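Local coordinates for Spermidine/putrescine ABC transporter, periplasmic binding protein (Treponema pallidum, PDB 2V84) that binds polyamines such as spermidine and putrescine and probably serves as the polyamine receptor of an ABC transporter, at residues T38-K43 against Y285-D290; I101-F106 against F279-H284; G130-A135 against V223-A228; I134-K139 against D244-Q249. One frame throughout, in Å; residues are numbered along the deposited sequence.

Contact 1 of 4, residues T38-K43 against Y285-D290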
loop_
_atom_site.group_PDB
_atom_site.type_symbol
_atom_site.label_atom_id
_atom_site.label_comp_id
_atom_site.label_asym_id
_atom_site.label_seq_id
_atom_site.Cartn_x
_atom_site.Cartn_y
_atom_site.Cartn_z
ATOM N N THR A 38 -3.666 -17.295 -0.833
ATOM C CA THR A 38 -3.578 -18.657 -0.293
ATOM C C THR A 38 -3.213 -19.670 -1.370
ATOM O O THR A 38 -2.554 -20.667 -1.078
ATOM C CB THR A 38 -4.886 -19.116 0.389
ATOM O OG1 THR A 38 -5.986 -18.842 -0.478
ATOM C CG2 THR A 38 -5.100 -18.406 1.720
ATOM N N SER A 39 -3.629 -19.400 -2.608
ATOM C CA SER A 39 -3.329 -20.268 -3.740
ATOM C C SER A 39 -1.830 -20.415 -3.958
ATOM O O SER A 39 -1.354 -21.489 -4.319
ATOM C CB SER A 39 -3.982 -19.746 -5.012
ATOM O OG SER A 39 -3.510 -18.447 -5.316
ATOM N N LEU A 40 -1.097 -19.326 -3.742
ATOM C CA LEU A 40 0.352 -19.323 -3.839
ATOM C C LEU A 40 1.003 -20.004 -2.633
ATOM O O LEU A 40 2.029 -20.697 -2.768
ATOM C CB LEU A 40 0.854 -17.880 -3.998
ATOM C CG LEU A 40 0.685 -17.310 -5.404
ATOM C CD1 LEU A 40 0.952 -15.807 -5.458
ATOM C CD2 LEU A 40 1.561 -18.058 -6.412
ATOM N N ILE A 41 0.408 -19.818 -1.458
ATOM C CA ILE A 41 0.877 -20.494 -0.246
ATOM C C ILE A 41 0.784 -22.024 -0.358
ATOM O O ILE A 41 1.749 -22.724 -0.050
ATOM C CB ILE A 41 0.159 -19.971 1.017
ATOM C CG1 ILE A 41 0.755 -18.622 1.425
ATOM C CG2 ILE A 41 0.228 -20.998 2.178
ATOM C CD1 ILE A 41 -0.141 -17.816 2.312
ATOM N N LYS A 42 -0.364 -22.528 -0.817
ATOM C CA LYS A 42 -0.559 -23.959 -1.062
ATOM C C LYS A 42 0.510 -24.518 -2.000
ATOM O O LYS A 42 1.010 -25.617 -1.782
ATOM C CB LYS A 42 -1.951 -24.255 -1.675
ATOM C CG LYS A 42 -3.141 -23.432 -1.153
ATOM C CD LYS A 42 -4.191 -24.288 -0.410
ATOM C CE LYS A 42 -4.063 -24.172 1.121
ATOM N NZ LYS A 42 -2.633 -23.983 1.594
ATOM N N LYS A 43 0.848 -23.760 -3.041
ATOM C CA LYS A 43 1.826 -24.187 -4.041
ATOM C C LYS A 43 3.218 -24.299 -3.464
ATOM O O LYS A 43 3.934 -25.245 -3.762
ATOM C CB LYS A 43 1.821 -23.253 -5.256
ATOM C CG LYS A 43 0.748 -23.597 -6.264
ATOM C CD LYS A 43 0.410 -22.446 -7.185
ATOM C CE LYS A 43 -0.961 -22.673 -7.802
ATOM N NZ LYS A 43 -1.101 -22.049 -9.139
ATOM N N TYR A 285 4.324 -14.592 -9.448
ATOM C CA TYR A 285 4.123 -13.158 -9.259
ATOM C C TYR A 285 2.916 -12.667 -10.050
ATOM O O TYR A 285 2.102 -11.894 -9.536
ATOM C CB TYR A 285 5.360 -12.331 -9.606
ATOM C CG TYR A 285 5.245 -10.963 -8.972
ATOM C CD1 TYR A 285 5.443 -10.796 -7.603
ATOM C CD2 TYR A 285 4.899 -9.854 -9.728
ATOM C CE1 TYR A 285 5.325 -9.565 -7.004
ATOM C CE2 TYR A 285 4.764 -8.604 -9.140
ATOM C CZ TYR A 285 4.966 -8.470 -7.778
ATOM O OH TYR A 285 4.834 -7.239 -7.177
ATOM N N ALA A 286 2.776 -13.145 -11.282
ATOM C CA ALA A 286 1.615 -12.795 -12.092
ATOM C C ALA A 286 0.318 -13.281 -11.450
ATOM O O ALA A 286 -0.672 -12.567 -11.476
ATOM C CB ALA A 286 1.752 -13.319 -13.481
ATOM N N GLU A 287 0.328 -14.477 -10.860
ATOM C CA GLU A 287 -0.842 -14.971 -10.121
ATOM C C GLU A 287 -1.186 -14.084 -8.920
ATOM O O GLU A 287 -2.368 -13.882 -8.600
ATOM C CB GLU A 287 -0.658 -16.443 -9.703
ATOM C CG GLU A 287 -1.737 -16.985 -8.754
ATOM C CD GLU A 287 -1.502 -18.431 -8.355
ATOM O OE1 GLU A 287 -0.951 -19.182 -9.170
ATOM O OE2 GLU A 287 -1.872 -18.828 -7.229
ATOM N N PHE A 288 -0.154 -13.547 -8.266
ATOM C CA PHE A 288 -0.329 -12.568 -7.199
ATOM C C PHE A 288 -1.019 -11.305 -7.724
ATOM O O PHE A 288 -2.006 -10.845 -7.144
ATOM C CB PHE A 288 1.018 -12.218 -6.553
ATOM C CG PHE A 288 0.999 -10.922 -5.767
ATOM C CD1 PHE A 288 0.213 -10.783 -4.621
ATOM C CD2 PHE A 288 1.767 -9.839 -6.180
ATOM C CE1 PHE A 288 0.186 -9.599 -3.914
ATOM C CE2 PHE A 288 1.745 -8.637 -5.467
ATOM C CZ PHE A 288 0.953 -8.520 -4.335
ATOM N N LEU A 289 -0.508 -10.748 -8.820
ATOM C CA LEU A 289 -1.053 -9.506 -9.364
ATOM C C LEU A 289 -2.491 -9.666 -9.821
ATOM O O LEU A 289 -3.331 -8.797 -9.572
ATOM C CB LEU A 289 -0.192 -9.004 -10.517
ATOM C CG LEU A 289 1.258 -8.682 -10.170
ATOM C CD1 LEU A 289 2.041 -8.468 -11.459
ATOM C CD2 LEU A 289 1.398 -7.475 -9.220
ATOM N N ASP A 290 -2.763 -10.797 -10.464
ATOM C CA ASP A 290 -4.081 -11.099 -11.030
ATOM C C ASP A 290 -5.135 -11.276 -9.948
ATOM O O ASP A 290 -6.331 -11.091 -10.206
ATOM C CB ASP A 290 -4.014 -12.392 -11.826
ATOM C CG ASP A 290 -3.383 -12.225 -13.187
ATOM O OD1 ASP A 290 -3.084 -11.096 -13.612
ATOM O OD2 ASP A 290 -3.192 -13.259 -13.850
#

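Contact 2 of 4, residues I101-F106 against F279-H284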
loop_
_atom_site.group_PDB
_atom_site.type_symbol
_atom_site.label_atom_id
_atom_site.label_comp_id
_atom_site.label_asym_id
_atom_site.label_seq_id
_atom_site.Cartn_x
_atom_site.Cartn_y
_atom_site.Cartn_z
ATOM N N ILE A 101 18.208 -15.657 -3.558
ATOM C CA ILE A 101 17.027 -15.099 -4.206
ATOM C C ILE A 101 17.377 -14.626 -5.613
ATOM O O ILE A 101 17.253 -13.450 -5.908
ATOM C CB ILE A 101 16.422 -13.919 -3.411
ATOM C CG1 ILE A 101 16.283 -14.277 -1.931
ATOM C CG2 ILE A 101 15.043 -13.552 -3.990
ATOM C CD1 ILE A 101 15.937 -13.062 -1.054
ATOM N N PRO A 102 17.791 -15.550 -6.494
ATOM C CA PRO A 102 18.206 -15.142 -7.838
ATOM C C PRO A 102 17.115 -14.375 -8.609
ATOM O O PRO A 102 17.447 -13.566 -9.487
ATOM C CB PRO A 102 18.538 -16.474 -8.518
ATOM C CG PRO A 102 17.801 -17.501 -7.733
ATOM C CD PRO A 102 17.919 -17.005 -6.321
ATOM N N ASN A 103 15.842 -14.624 -8.282
ATOM C CA ASN A 103 14.707 -13.973 -8.966
ATOM C C ASN A 103 14.554 -12.484 -8.634
ATOM O O ASN A 103 13.701 -11.782 -9.202
ATOM C CB ASN A 103 13.401 -14.720 -8.670
ATOM C CG ASN A 103 13.373 -16.103 -9.276
ATOM O OD1 ASN A 103 14.012 -16.337 -10.291
ATOM N ND2 ASN A 103 12.651 -17.037 -8.640
ATOM N N VAL A 104 15.413 -12.003 -7.744
ATOM C CA VAL A 104 15.594 -10.574 -7.457
ATOM C C VAL A 104 16.014 -9.847 -8.757
ATOM O O VAL A 104 15.848 -8.625 -8.891
ATOM C CB VAL A 104 16.548 -10.447 -6.214
ATOM C CG1 VAL A 104 18.024 -10.135 -6.555
ATOM C CG2 VAL A 104 15.960 -9.664 -5.078
ATOM N N GLN A 105 16.513 -10.609 -9.728
ATOM C CA GLN A 105 16.851 -10.053 -11.036
ATOM C C GLN A 105 15.620 -9.619 -11.846
ATOM O O GLN A 105 15.754 -8.992 -12.897
ATOM C CB GLN A 105 17.726 -11.030 -11.832
ATOM C CG GLN A 105 19.147 -11.136 -11.305
ATOM C CD GLN A 105 19.800 -9.782 -11.113
ATOM O OE1 GLN A 105 20.058 -9.060 -12.078
ATOM N NE2 GLN A 105 20.071 -9.428 -9.863
ATOM N N PHE A 106 14.426 -9.942 -11.352
ATOM C CA PHE A 106 13.191 -9.526 -12.031
ATOM C C PHE A 106 12.664 -8.171 -11.552
ATOM O O PHE A 106 11.641 -7.677 -12.061
ATOM C CB PHE A 106 12.118 -10.590 -11.862
ATOM C CG PHE A 106 12.450 -11.889 -12.520
ATOM C CD1 PHE A 106 12.925 -11.919 -13.824
ATOM C CD2 PHE A 106 12.266 -13.089 -11.845
ATOM C CE1 PHE A 106 13.227 -13.132 -14.441
ATOM C CE2 PHE A 106 12.553 -14.294 -12.451
ATOM C CZ PHE A 106 13.043 -14.318 -13.745
ATOM N N PHE A 279 7.950 -16.365 -4.710
ATOM C CA PHE A 279 6.944 -15.325 -4.961
ATOM C C PHE A 279 7.305 -14.499 -6.195
ATOM O O PHE A 279 6.432 -14.061 -6.955
ATOM C CB PHE A 279 6.847 -14.456 -3.711
ATOM C CG PHE A 279 5.663 -13.551 -3.681
ATOM C CD1 PHE A 279 4.406 -14.030 -3.293
ATOM C CD2 PHE A 279 5.809 -12.204 -4.001
ATOM C CE1 PHE A 279 3.298 -13.163 -3.254
ATOM C CE2 PHE A 279 4.714 -11.330 -3.949
ATOM C CZ PHE A 279 3.456 -11.826 -3.583
ATOM N N LEU A 280 8.611 -14.307 -6.395
ATOM C CA LEU A 280 9.125 -13.552 -7.538
ATOM C C LEU A 280 9.320 -14.380 -8.820
ATOM O O LEU A 280 9.792 -13.844 -9.818
ATOM C CB LEU A 280 10.433 -12.842 -7.187
ATOM C CG LEU A 280 10.346 -11.698 -6.158
ATOM C CD1 LEU A 280 11.747 -11.178 -5.870
ATOM C CD2 LEU A 280 9.423 -10.580 -6.595
ATOM N N GLU A 281 8.977 -15.666 -8.786
ATOM C CA GLU A 281 8.875 -16.448 -10.018
ATOM C C GLU A 281 7.777 -15.811 -10.874
ATOM O O GLU A 281 6.707 -15.540 -10.357
ATOM C CB GLU A 281 8.537 -17.903 -9.708
ATOM C CG GLU A 281 9.062 -18.894 -10.730
ATOM C CD GLU A 281 10.580 -19.016 -10.745
ATOM O OE1 GLU A 281 11.160 -19.546 -9.754
ATOM O OE2 GLU A 281 11.187 -18.617 -11.774
ATOM N N PRO A 282 8.053 -15.552 -12.167
ATOM C CA PRO A 282 7.183 -14.778 -13.073
ATOM C C PRO A 282 5.713 -15.183 -13.086
ATOM O O PRO A 282 4.837 -14.312 -13.015
ATOM C CB PRO A 282 7.813 -15.039 -14.439
ATOM C CG PRO A 282 9.255 -15.175 -14.117
ATOM C CD PRO A 282 9.278 -15.981 -12.864
ATOM N N ALA A 283 5.451 -16.490 -13.193
ATOM C CA ALA A 283 4.078 -16.996 -13.199
ATOM C C ALA A 283 3.392 -16.851 -11.850
ATOM O O ALA A 283 2.180 -16.595 -11.786
ATOM C CB ALA A 283 4.040 -18.452 -13.662
ATOM N N HIS A 284 4.174 -17.003 -10.783
ATOM C CA HIS A 284 3.676 -16.928 -9.414
ATOM C C HIS A 284 3.474 -15.491 -8.954
ATOM O O HIS A 284 2.569 -15.210 -8.163
ATOM C CB HIS A 284 4.617 -17.676 -8.477
ATOM C CG HIS A 284 4.631 -19.156 -8.709
ATOM N ND1 HIS A 284 5.445 -19.755 -9.648
ATOM C CD2 HIS A 284 3.911 -20.152 -8.146
ATOM C CE1 HIS A 284 5.239 -21.059 -9.638
ATOM N NE2 HIS A 284 4.318 -21.327 -8.730
#

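Contact 3 of 4, residues G130-A135 against V223-A228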
loop_
_atom_site.group_PDB
_atom_site.type_symbol
_atom_site.label_atom_id
_atom_site.label_comp_id
_atom_site.label_asym_id
_atom_site.label_seq_id
_atom_site.Cartn_x
_atom_site.Cartn_y
_atom_site.Cartn_z
ATOM N N GLY A 130 2.168 0.230 -5.262
ATOM C CA GLY A 130 0.901 0.718 -5.854
ATOM C C GLY A 130 0.560 2.043 -5.224
ATOM O O GLY A 130 1.426 2.704 -4.644
ATOM N N ALA A 131 -0.702 2.443 -5.334
ATOM C CA ALA A 131 -1.130 3.687 -4.701
ATOM C C ALA A 131 -2.613 3.619 -4.490
ATOM O O ALA A 131 -3.352 3.020 -5.295
ATOM C CB ALA A 131 -0.772 4.905 -5.562
ATOM N N ALA A 132 -3.047 4.246 -3.401
ATOM C CA ALA A 132 -4.468 4.493 -3.177
ATOM C C ALA A 132 -4.899 5.524 -4.190
ATOM O O ALA A 132 -4.098 6.295 -4.715
ATOM C CB ALA A 132 -4.715 5.006 -1.763
ATOM N N GLY A 133 -6.183 5.547 -4.479
ATOM C CA GLY A 133 -6.703 6.559 -5.379
ATOM C C GLY A 133 -8.142 6.852 -5.009
ATOM O O GLY A 133 -8.524 6.762 -3.840
ATOM N N ILE A 134 -8.932 7.224 -6.009
ATOM C CA ILE A 134 -10.315 7.632 -5.780
ATOM C C ILE A 134 -11.196 6.864 -6.737
ATOM O O ILE A 134 -10.883 6.769 -7.922
ATOM C CB ILE A 134 -10.495 9.174 -6.050
ATOM C CG1 ILE A 134 -9.502 9.995 -5.212
ATOM C CG2 ILE A 134 -11.951 9.619 -5.784
ATOM C CD1 ILE A 134 -9.325 11.440 -5.698
ATOM N N ALA A 135 -12.297 6.335 -6.209
ATOM C CA ALA A 135 -13.342 5.715 -7.009
ATOM C C ALA A 135 -14.519 6.680 -7.100
ATOM O O ALA A 135 -14.937 7.250 -6.103
ATOM C CB ALA A 135 -13.775 4.397 -6.397
ATOM N N VAL A 223 -18.244 8.865 -3.952
ATOM C CA VAL A 223 -16.833 9.103 -4.207
ATOM C C VAL A 223 -16.128 8.622 -2.950
ATOM O O VAL A 223 -16.508 8.981 -1.844
ATOM C CB VAL A 223 -16.499 10.591 -4.394
ATOM C CG1 VAL A 223 -14.999 10.753 -4.600
ATOM C CG2 VAL A 223 -17.234 11.194 -5.576
ATOM N N ALA A 224 -15.103 7.796 -3.115
ATOM C CA ALA A 224 -14.345 7.365 -1.937
ATOM C C ALA A 224 -12.878 7.209 -2.225
ATOM O O ALA A 224 -12.487 6.806 -3.305
ATOM C CB ALA A 224 -14.921 6.056 -1.359
ATOM N N HIS A 225 -12.065 7.537 -1.219
ATOM C CA HIS A 225 -10.621 7.333 -1.243
ATOM C C HIS A 225 -10.324 5.872 -0.853
ATOM O O HIS A 225 -10.895 5.364 0.120
ATOM C CB HIS A 225 -10.052 8.288 -0.193
ATOM C CG HIS A 225 -8.562 8.344 -0.120
ATOM N ND1 HIS A 225 -7.920 8.772 1.016
ATOM C CD2 HIS A 225 -7.590 8.052 -1.017
ATOM C CE1 HIS A 225 -6.613 8.755 0.819
ATOM N NE2 HIS A 225 -6.383 8.320 -0.409
ATOM N N GLY A 226 -9.463 5.185 -1.606
ATOM C CA GLY A 226 -9.148 3.802 -1.244
ATOM C C GLY A 226 -8.399 3.010 -2.292
ATOM O O GLY A 226 -7.902 3.570 -3.252
ATOM N N PHE A 227 -8.306 1.701 -2.080
ATOM C CA PHE A 227 -7.597 0.838 -3.006
ATOM C C PHE A 227 -8.513 0.235 -4.045
ATOM O O PHE A 227 -9.595 -0.257 -3.750
ATOM C CB PHE A 227 -6.820 -0.250 -2.273
ATOM C CG PHE A 227 -5.842 0.286 -1.271
ATOM C CD1 PHE A 227 -4.764 1.054 -1.668
ATOM C CD2 PHE A 227 -5.995 -0.005 0.076
ATOM C CE1 PHE A 227 -3.845 1.553 -0.728
ATOM C CE2 PHE A 227 -5.094 0.469 1.012
ATOM C CZ PHE A 227 -4.026 1.254 0.618
ATOM N N ALA A 228 -8.048 0.285 -5.281
ATOM C CA ALA A 228 -8.789 -0.218 -6.436
ATOM C C ALA A 228 -9.237 -1.663 -6.240
ATOM O O ALA A 228 -10.387 -2.016 -6.543
ATOM C CB ALA A 228 -7.922 -0.100 -7.677
HETATM O O HOH W 1 -5.233 1.390 -5.434
#

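Contact 4 of 4, residues I134-K139 against D244-Q249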
loop_
_atom_site.group_PDB
_atom_site.type_symbol
_atom_site.label_atom_id
_atom_site.label_comp_id
_atom_site.label_asym_id
_atom_site.label_seq_id
_atom_site.Cartn_x
_atom_site.Cartn_y
_atom_site.Cartn_z
ATOM N N ILE A 134 -8.932 7.224 -6.009
ATOM C CA ILE A 134 -10.315 7.632 -5.780
ATOM C C ILE A 134 -11.196 6.864 -6.737
ATOM O O ILE A 134 -10.883 6.769 -7.922
ATOM C CB ILE A 134 -10.495 9.174 -6.050
ATOM C CG1 ILE A 134 -9.502 9.995 -5.212
ATOM C CG2 ILE A 134 -11.951 9.619 -5.784
ATOM C CD1 ILE A 134 -9.325 11.440 -5.698
ATOM N N ALA A 135 -12.297 6.335 -6.209
ATOM C CA ALA A 135 -13.342 5.715 -7.009
ATOM C C ALA A 135 -14.519 6.680 -7.100
ATOM O O ALA A 135 -14.937 7.250 -6.103
ATOM C CB ALA A 135 -13.775 4.397 -6.397
ATOM N N VAL A 136 -15.067 6.861 -8.304
ATOM C CA VAL A 136 -16.209 7.736 -8.473
ATOM C C VAL A 136 -17.298 6.897 -9.103
ATOM O O VAL A 136 -17.014 6.152 -10.031
ATOM C CB VAL A 136 -15.923 8.926 -9.399
ATOM C CG1 VAL A 136 -17.197 9.705 -9.640
ATOM C CG2 VAL A 136 -14.879 9.863 -8.761
ATOM N N ASN A 137 -18.512 7.005 -8.570
ATOM C CA ASN A 137 -19.698 6.391 -9.166
ATOM C C ASN A 137 -20.192 7.344 -10.271
ATOM O O ASN A 137 -20.765 8.398 -9.979
ATOM C CB ASN A 137 -20.763 6.148 -8.077
ATOM C CG ASN A 137 -22.048 5.561 -8.628
ATOM O OD1 ASN A 137 -22.359 5.745 -9.794
ATOM N ND2 ASN A 137 -22.811 4.854 -7.782
ATOM N N LYS A 138 -19.916 6.970 -11.523
ATOM C CA LYS A 138 -20.112 7.809 -12.714
ATOM C C LYS A 138 -21.573 8.048 -13.058
ATOM O O LYS A 138 -21.903 9.017 -13.756
ATOM C CB LYS A 138 -19.463 7.159 -13.936
ATOM C CG LYS A 138 -17.962 7.100 -13.949
ATOM C CD LYS A 138 -17.439 6.801 -15.362
ATOM C CE LYS A 138 -17.631 5.347 -15.766
ATOM N NZ LYS A 138 -16.969 5.017 -17.073
ATOM N N LYS A 139 -22.455 7.151 -12.621
ATOM C CA LYS A 139 -23.879 7.387 -12.821
ATOM C C LYS A 139 -24.420 8.392 -11.799
ATOM O O LYS A 139 -25.338 9.149 -12.103
ATOM C CB LYS A 139 -24.700 6.074 -12.882
ATOM C CG LYS A 139 -24.869 5.313 -11.576
ATOM C CD LYS A 139 -25.421 3.891 -11.806
ATOM C CE LYS A 139 -24.813 2.902 -10.774
ATOM N NZ LYS A 139 -25.444 1.548 -10.853
ATOM N N ASP A 244 -15.234 4.859 -12.047
ATOM C CA ASP A 244 -13.989 5.426 -12.510
ATOM C C ASP A 244 -13.109 5.474 -11.297
ATOM O O ASP A 244 -13.387 6.237 -10.366
ATOM C CB ASP A 244 -14.216 6.842 -13.042
ATOM C CG ASP A 244 -12.982 7.451 -13.672
ATOM O OD1 ASP A 244 -11.902 6.815 -13.720
ATOM O OD2 ASP A 244 -13.091 8.616 -14.119
ATOM N N PHE A 245 -12.089 4.621 -11.294
ATOM C CA PHE A 245 -11.058 4.650 -10.291
ATOM C C PHE A 245 -9.877 5.320 -10.947
ATOM O O PHE A 245 -9.518 4.957 -12.073
ATOM C CB PHE A 245 -10.658 3.232 -9.826
ATOM C CG PHE A 245 -9.507 3.240 -8.893
ATOM C CD1 PHE A 245 -9.706 3.407 -7.526
ATOM C CD2 PHE A 245 -8.207 3.191 -9.384
ATOM C CE1 PHE A 245 -8.622 3.516 -6.686
ATOM C CE2 PHE A 245 -7.133 3.267 -8.541
ATOM C CZ PHE A 245 -7.337 3.441 -7.189
ATOM N N PHE A 246 -9.279 6.282 -10.252
ATOM C CA PHE A 246 -8.075 6.962 -10.733
ATOM C C PHE A 246 -7.188 7.356 -9.576
ATOM O O PHE A 246 -7.660 7.627 -8.479
ATOM C CB PHE A 246 -8.425 8.232 -11.541
ATOM C CG PHE A 246 -9.397 9.141 -10.850
ATOM C CD1 PHE A 246 -10.768 8.943 -10.983
ATOM C CD2 PHE A 246 -8.953 10.214 -10.098
ATOM C CE1 PHE A 246 -11.684 9.776 -10.331
ATOM C CE2 PHE A 246 -9.846 11.048 -9.449
ATOM C CZ PHE A 246 -11.226 10.828 -9.565
ATOM N N ILE A 247 -5.891 7.398 -9.838
ATOM C CA ILE A 247 -4.946 8.028 -8.931
ATOM C C ILE A 247 -4.702 9.394 -9.571
ATOM O O ILE A 247 -4.295 9.445 -10.729
ATOM C CB ILE A 247 -3.630 7.214 -8.855
ATOM C CG1 ILE A 247 -3.911 5.787 -8.370
ATOM C CG2 ILE A 247 -2.571 7.950 -8.001
ATOM C CD1 ILE A 247 -3.018 4.707 -8.991
ATOM N N PRO A 248 -4.981 10.507 -8.847
ATOM C CA PRO A 248 -4.831 11.830 -9.429
ATOM C C PRO A 248 -3.435 12.051 -10.031
ATOM O O PRO A 248 -2.428 11.771 -9.370
ATOM C CB PRO A 248 -5.079 12.754 -8.234
ATOM C CG PRO A 248 -6.055 11.963 -7.401
ATOM C CD PRO A 248 -5.524 10.569 -7.475
ATOM N N GLN A 249 -3.401 12.527 -11.274
ATOM C CA GLN A 249 -2.165 12.601 -12.064
ATOM C C GLN A 249 -1.602 14.017 -12.182
ATOM O O GLN A 249 -0.484 14.200 -12.690
ATOM C CB GLN A 249 -2.393 12.004 -13.464
ATOM C CG GLN A 249 -2.761 10.513 -13.486
ATOM C CD GLN A 249 -1.630 9.589 -13.042
ATOM O OE1 GLN A 249 -0.548 9.587 -13.622
ATOM N NE2 GLN A 249 -1.883 8.797 -12.019
#

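Contact 1 of 4, residues T38-K43 against Y285-D290
E287 reaches across from helix 282-292 and is gripped at its carboxylate by S39 and K43 of helix 38-48. The E287 side chain is extended, with CG anti to the backbone N (chi1 172°), and this carries the carboxylate over to the other helix. K43 is also stretched out and comes from the opposite direction. Its NZ forms a salt bridge with E287 OE1 at 2.9 Å, on the syn side and 17° out of the carboxylate plane. S39 OG is 2.5 Å from E287 OE2, a short hydrogen bond that uses the anti lone pair of OE2. Two different oxygens are thus held, and this should limit rotation of the carboxylate. L40 packs against the carboxylate. Its CG is 3.5 Å from E287 OE2, while its CD1 packs on F288 CB at 3.8 Å. The L40 and F288 side chains cross at about a right angle, and the F288 ring turns away from helix 38-48. The two helix segments are nearly antiparallel, at 156°, with axes 10.1 Å apart. From helix 38-48, I41 packs on strand 51-57. Helix 282-292 rests Y285 and L289 on Y128 of strand 125-137.

Contact 2 of 4, residues I101-F106 against F279-H284
L280, E281 and P282 meet N103 and F106 where a 3-10 turn packs against the start of a helix. Residues 102-106 form the turn, and E281 is the N-cap residue of helix 282-292. The apolar contacts centre on L280. Its CB touches N103 CB at 3.8 Å, and its CD1 lies 4.5 Å from I101 CG2, at the margin. Outside the pair, L280 also packs on V125 of strand 125-137. The aromatic contact is a CH-pi interaction. P282 CG sits over one face of the F106 ring, 4.2 Å from the ring centroid and 27° off its normal. The two side chains cross at about a right angle. F106 also meets the ring of H299, whose NE2 is hydrogen-bonded to L280 O. The polar contact is slight. E281 bends at its second torsion, which turns its carboxylate back toward N103. The amide and carboxylate planes stand 86° apart. N103 ND2 gives a weak hydrogen bond to E281 OE1, 3.1 Å long with an angle of 141° at the hydrogen. The stronger partner of this amide is N277 O, near the end of helix 269-279. F106 CD2 lies 3.3 Å from L280 O, which meets the ring obliquely.

Contact 3 of 4, residues G130-A135 against V223-A228
G133 O is met by three groups of the strand opposite. G226 N donates a hydrogen bond to G133 O at 2.9 Å. H225 CA makes a CA-H...O contact with G133 O at 3.4 Å. H225 CD2 brings the edge of the imidazole to G133 O at 3.2 Å, with the oxygen in the ring plane. The H225 ring gets there because CG is anti to the backbone N (chi1 -175°). Its ND1 is hydrogen-bonded to M163 N, which helps to hold the ring's rotation. G133 N returns a nearly straight bond to G226 O, and A135 and A224 form a second hydrogen-bonded pair. Between them, I134 and H225 are a non-hydrogen-bonded pair. I134 CG2 presses tightly on V223 CG1, at 3.5 Å. Further along, F227 CE1 is 3.7 Å from A132 CB. One water joins the two segments there, donating to A131 O and accepting from A228 N. These are antiparallel neighbours in the mixed sheet of a lobe of this periplasmic binding protein. The H225 side chain is about 4 Å from that of E168, a predicted spermidine residue. The F227 side chain is about 4 Å from a bound MES, probably from the crystallisation liquor. This is consistent with a place beside the polyamine pocket.

Contact 4 of 4, residues I134-K139 against D244-Q249
F246 has its CG between the backbone N and the carbonyl carbon (chi1 50°), which folds the ring back over the neighbouring strand to I134 and V136. The V136 CG2 branch lies beside its own backbone N and meets that ring at the edge. These residues belong to two antiparallel strands, 125-137 and 243-246, side by side in the large mixed sheet. I134 with F246 and V136 with D244 are hydrogen-bonded pairs, and A135 with F245 is the non-hydrogen-bonded pair between them. The shortest of the four backbone bonds runs from V136 N to D244 O, at 2.7 Å. I134 O accepts from F246 N and also takes a CA-H...O contact from F245 CA at 3.2 Å.

The two faces of the sheet differ. On the I134 and F246 face, I134 CB makes a CH-pi contact with the F246 ring, 4.2 Å from its centroid. V136 CG2 touches F246 CE1 at 3.6 Å. W148 packs on both I134 and P248 here. On the other face, F245 and A135 lie against F231 of helix 228-234.

Just after strand 125-137 ends, the K138 chain crosses D244 at about a right angle, with K138 CG 3.9 Å from D244 CB. Their charged ends do not meet; D244 OD2 instead pairs with Y144 OH and, in a salt bridge, with R146 NE. The tip of the I134 side chain also reaches a proline: I134 CD1 lies 3.7 Å from P248 CG.

How the contacts relate
Contacts 3 and 4 share I134 and A135, and place strands 223-226 and 243-246 as neighbours of strand 125-137. Both are buried, and their main links are backbone hydrogen bonds, with apolar groups on the sheet faces. Contact 3 is nearer the chain centre and the predicted spermidine residues. Contacts 1 and 2 share helix 282-292 and touch each other through F288 and F279. They join elements mainly by side chains: contact 1 through a partly exposed salt bridge, contact 2 through buried apolar and aromatic packing with one weak polar bond. The two groups stay apart, with centres 23 to 32 Å from each other, yet strand 125-137, which carries contacts 3 and 4, also touches residues of contacts 1 and 2.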